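Local coordinates for putative GntR-family transcriptional regulator (Bordetella bronchiseptica RB50, PDB 3CNV), which probably regulates transcription in response to a small-molecule effector bound by its UTRA domain, as in GntR-family regulators of the HutC type, at residues R74-E79 with G90-E95. Residues are numbered along the deposited sequence; the frame is centred on the assembly and turned at random.
Sequences RGLTLE and GLFESE
Leu-76 meets Leu-91 and Phe-92 through its two methyl branches, one for each partner, and the contact is wholly apolar: no hydrogen bond joins the segments and 89 Å² is buried between them, both sides summed. Methyl meets methyl on the first branch, where CD1 of Leu-76 lies 3.8 Å from CD2 of Leu-91, the two side chains crossing at a slant. CG is anti to the backbone N in both leucines (chi1 -166° in Leu-76, 176° in Leu-91); Leu-91 already points at the loop, whereas Leu-76 reaches the helix with the end of its side chain. The second branch is looser: CD2 of Leu-76 approaches CE1 of Phe-92 obliquely, at 4.4 Å.

Further apolar packing extends the cluster. Leu-81 of helix 78-83 touches both leucines, Leu-68 of strand 59-69 lies against Leu-76 and Phe-92, and Phe-73 makes an edge-to-face stack with the Phe-92 ring.

Two polar bonds flank the apolar contact. The carbonyl O of Leu-76 accepts a hydrogen bond from NH1 of Arg-28 on strand 20-30, while Thr-77 N-caps helix 78-83 through OG1 to Leu-80 N. The arrangement is hydrophobic-core packing of the helical connection between strands 59-69 and 102-111 against the antiparallel sheet of a UTRA domain, the probable effector-binding module of this putative regulator.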
loop_
_atom_site.group_PDB
_atom_site.type_symbol
_atom_site.label_atom_id
_atom_site.label_comp_id
_atom_site.label_asym_id
_atom_site.label_seq_id
_atom_site.Cartn_x
_atom_site.Cartn_y
_atom_site.Cartn_z
ATOM N N ARG C 74 -10.083 1.120 29.338
ATOM C CA ARG C 74 -10.143 1.179 30.814
ATOM C C ARG C 74 -9.550 -0.056 31.465
ATOM O O ARG C 74 -8.866 0.040 32.472
ATOM C CB ARG C 74 -11.555 1.498 31.322
ATOM C CG ARG C 74 -11.749 3.010 31.292
ATOM C CD ARG C 74 -13.054 3.441 31.925
ATOM N NE ARG C 74 -14.130 3.388 30.942
ATOM C CZ ARG C 74 -14.927 2.337 30.746
ATOM N NH1 ARG C 74 -14.791 1.225 31.483
ATOM N NH2 ARG C 74 -15.870 2.405 29.802
ATOM N N GLY C 75 -9.713 -1.204 30.840
ATOM C CA GLY C 75 -9.224 -2.450 31.445
ATOM C C GLY C 75 -7.709 -2.635 31.376
ATOM O O GLY C 75 -7.135 -3.593 31.929
ATOM N N LEU C 76 -7.052 -1.702 30.695
ATOM C CA LEU C 76 -5.643 -1.869 30.344
ATOM C C LEU C 76 -4.804 -1.555 31.563
ATOM O O LEU C 76 -4.889 -0.454 32.093
ATOM C CB LEU C 76 -5.246 -1.000 29.141
ATOM C CG LEU C 76 -3.929 -1.227 28.371
ATOM C CD1 LEU C 76 -3.744 -2.718 28.009
ATOM C CD2 LEU C 76 -3.887 -0.387 27.120
ATOM N N THR C 77 -4.034 -2.542 32.035
ATOM C CA THR C 77 -3.122 -2.347 33.175
ATOM C C THR C 77 -1.710 -2.805 32.862
ATOM O O THR C 77 -1.470 -3.469 31.864
ATOM C CB THR C 77 -3.587 -3.068 34.420
ATOM O OG1 THR C 77 -3.699 -4.489 34.193
ATOM C CG2 THR C 77 -4.936 -2.499 34.894
ATOM N N LEU C 78 -0.786 -2.462 33.749
ATOM C CA LEU C 78 0.635 -2.848 33.556
ATOM C C LEU C 78 0.718 -4.356 33.714
ATOM O O LEU C 78 1.402 -5.050 32.960
ATOM C CB LEU C 78 1.552 -2.149 34.542
ATOM C CG LEU C 78 3.035 -2.414 34.396
ATOM C CD1 LEU C 78 3.599 -1.873 33.071
ATOM C CD2 LEU C 78 3.759 -1.809 35.617
ATOM N N GLU C 79 -0.064 -4.847 34.658
ATOM C CA GLU C 79 -0.056 -6.263 34.979
ATOM C C GLU C 79 -0.503 -7.042 33.744
ATOM O O GLU C 79 0.049 -8.090 33.419
ATOM C CB GLU C 79 -0.936 -6.597 36.204
ATOM C CG GLU C 79 -1.160 -8.104 36.431
ATOM C CD GLU C 79 -2.220 -8.762 35.463
ATOM O OE1 GLU C 79 -3.201 -8.062 35.021
ATOM O OE2 GLU C 79 -2.069 -9.992 35.142
ATOM N N GLY C 90 -2.459 -7.475 18.899
ATOM C CA GLY C 90 -3.225 -8.731 19.153
ATOM C C GLY C 90 -3.975 -8.627 20.467
ATOM O O GLY C 90 -5.115 -9.071 20.581
ATOM N N LEU C 91 -3.340 -8.026 21.476
ATOM C CA LEU C 91 -3.978 -7.784 22.781
ATOM C C LEU C 91 -5.198 -6.850 22.604
ATOM O O LEU C 91 -6.252 -7.071 23.171
ATOM C CB LEU C 91 -3.019 -7.138 23.784
ATOM C CG LEU C 91 -3.622 -6.749 25.143
ATOM C CD1 LEU C 91 -3.976 -8.083 25.967
ATOM C CD2 LEU C 91 -2.719 -5.803 26.000
ATOM N N PHE C 92 -5.038 -5.794 21.817
ATOM C CA PHE C 92 -6.114 -4.827 21.645
ATOM C C PHE C 92 -7.307 -5.539 21.001
ATOM O O PHE C 92 -8.445 -5.283 21.334
ATOM C CB PHE C 92 -5.708 -3.610 20.806
ATOM C CG PHE C 92 -4.537 -2.822 21.341
ATOM C CD1 PHE C 92 -4.171 -2.899 22.679
ATOM C CD2 PHE C 92 -3.839 -1.951 20.494
ATOM C CE1 PHE C 92 -3.105 -2.155 23.169
ATOM C CE2 PHE C 92 -2.781 -1.183 20.971
ATOM C CZ PHE C 92 -2.420 -1.281 22.322
ATOM N N GLU C 93 -7.012 -6.449 20.092
ATOM C CA GLU C 93 -8.050 -7.236 19.397
ATOM C C GLU C 93 -8.763 -8.168 20.348
ATOM O O GLU C 93 -9.993 -8.115 20.512
ATOM C CB GLU C 93 -7.475 -8.093 18.225
ATOM C CG GLU C 93 -7.432 -7.395 16.917
ATOM C CD GLU C 93 -6.773 -8.183 15.725
ATOM O OE1 GLU C 93 -6.388 -9.377 15.895
ATOM O OE2 GLU C 93 -6.641 -7.546 14.617
ATOM N N SER C 94 -7.977 -9.023 20.976
ATOM C CA SER C 94 -8.554 -10.072 21.820
ATOM C C SER C 94 -9.162 -9.621 23.139
ATOM O O SER C 94 -10.190 -10.167 23.549
ATOM C CB SER C 94 -7.508 -11.140 22.166
ATOM O OG SER C 94 -7.061 -11.600 20.922
ATOM N N GLU C 95 -8.528 -8.663 23.815
ATOM C CA GLU C 95 -9.028 -8.262 25.150
ATOM C C GLU C 95 -9.962 -7.085 25.043
ATOM O O GLU C 95 -10.830 -6.906 25.889
ATOM C CB GLU C 95 -7.897 -7.953 26.143
ATOM C CG GLU C 95 -6.929 -9.086 26.307
ATOM C CD GLU C 95 -7.651 -10.411 26.567
ATOM O OE1 GLU C 95 -8.536 -10.424 27.506
ATOM O OE2 GLU C 95 -7.352 -11.396 25.798
#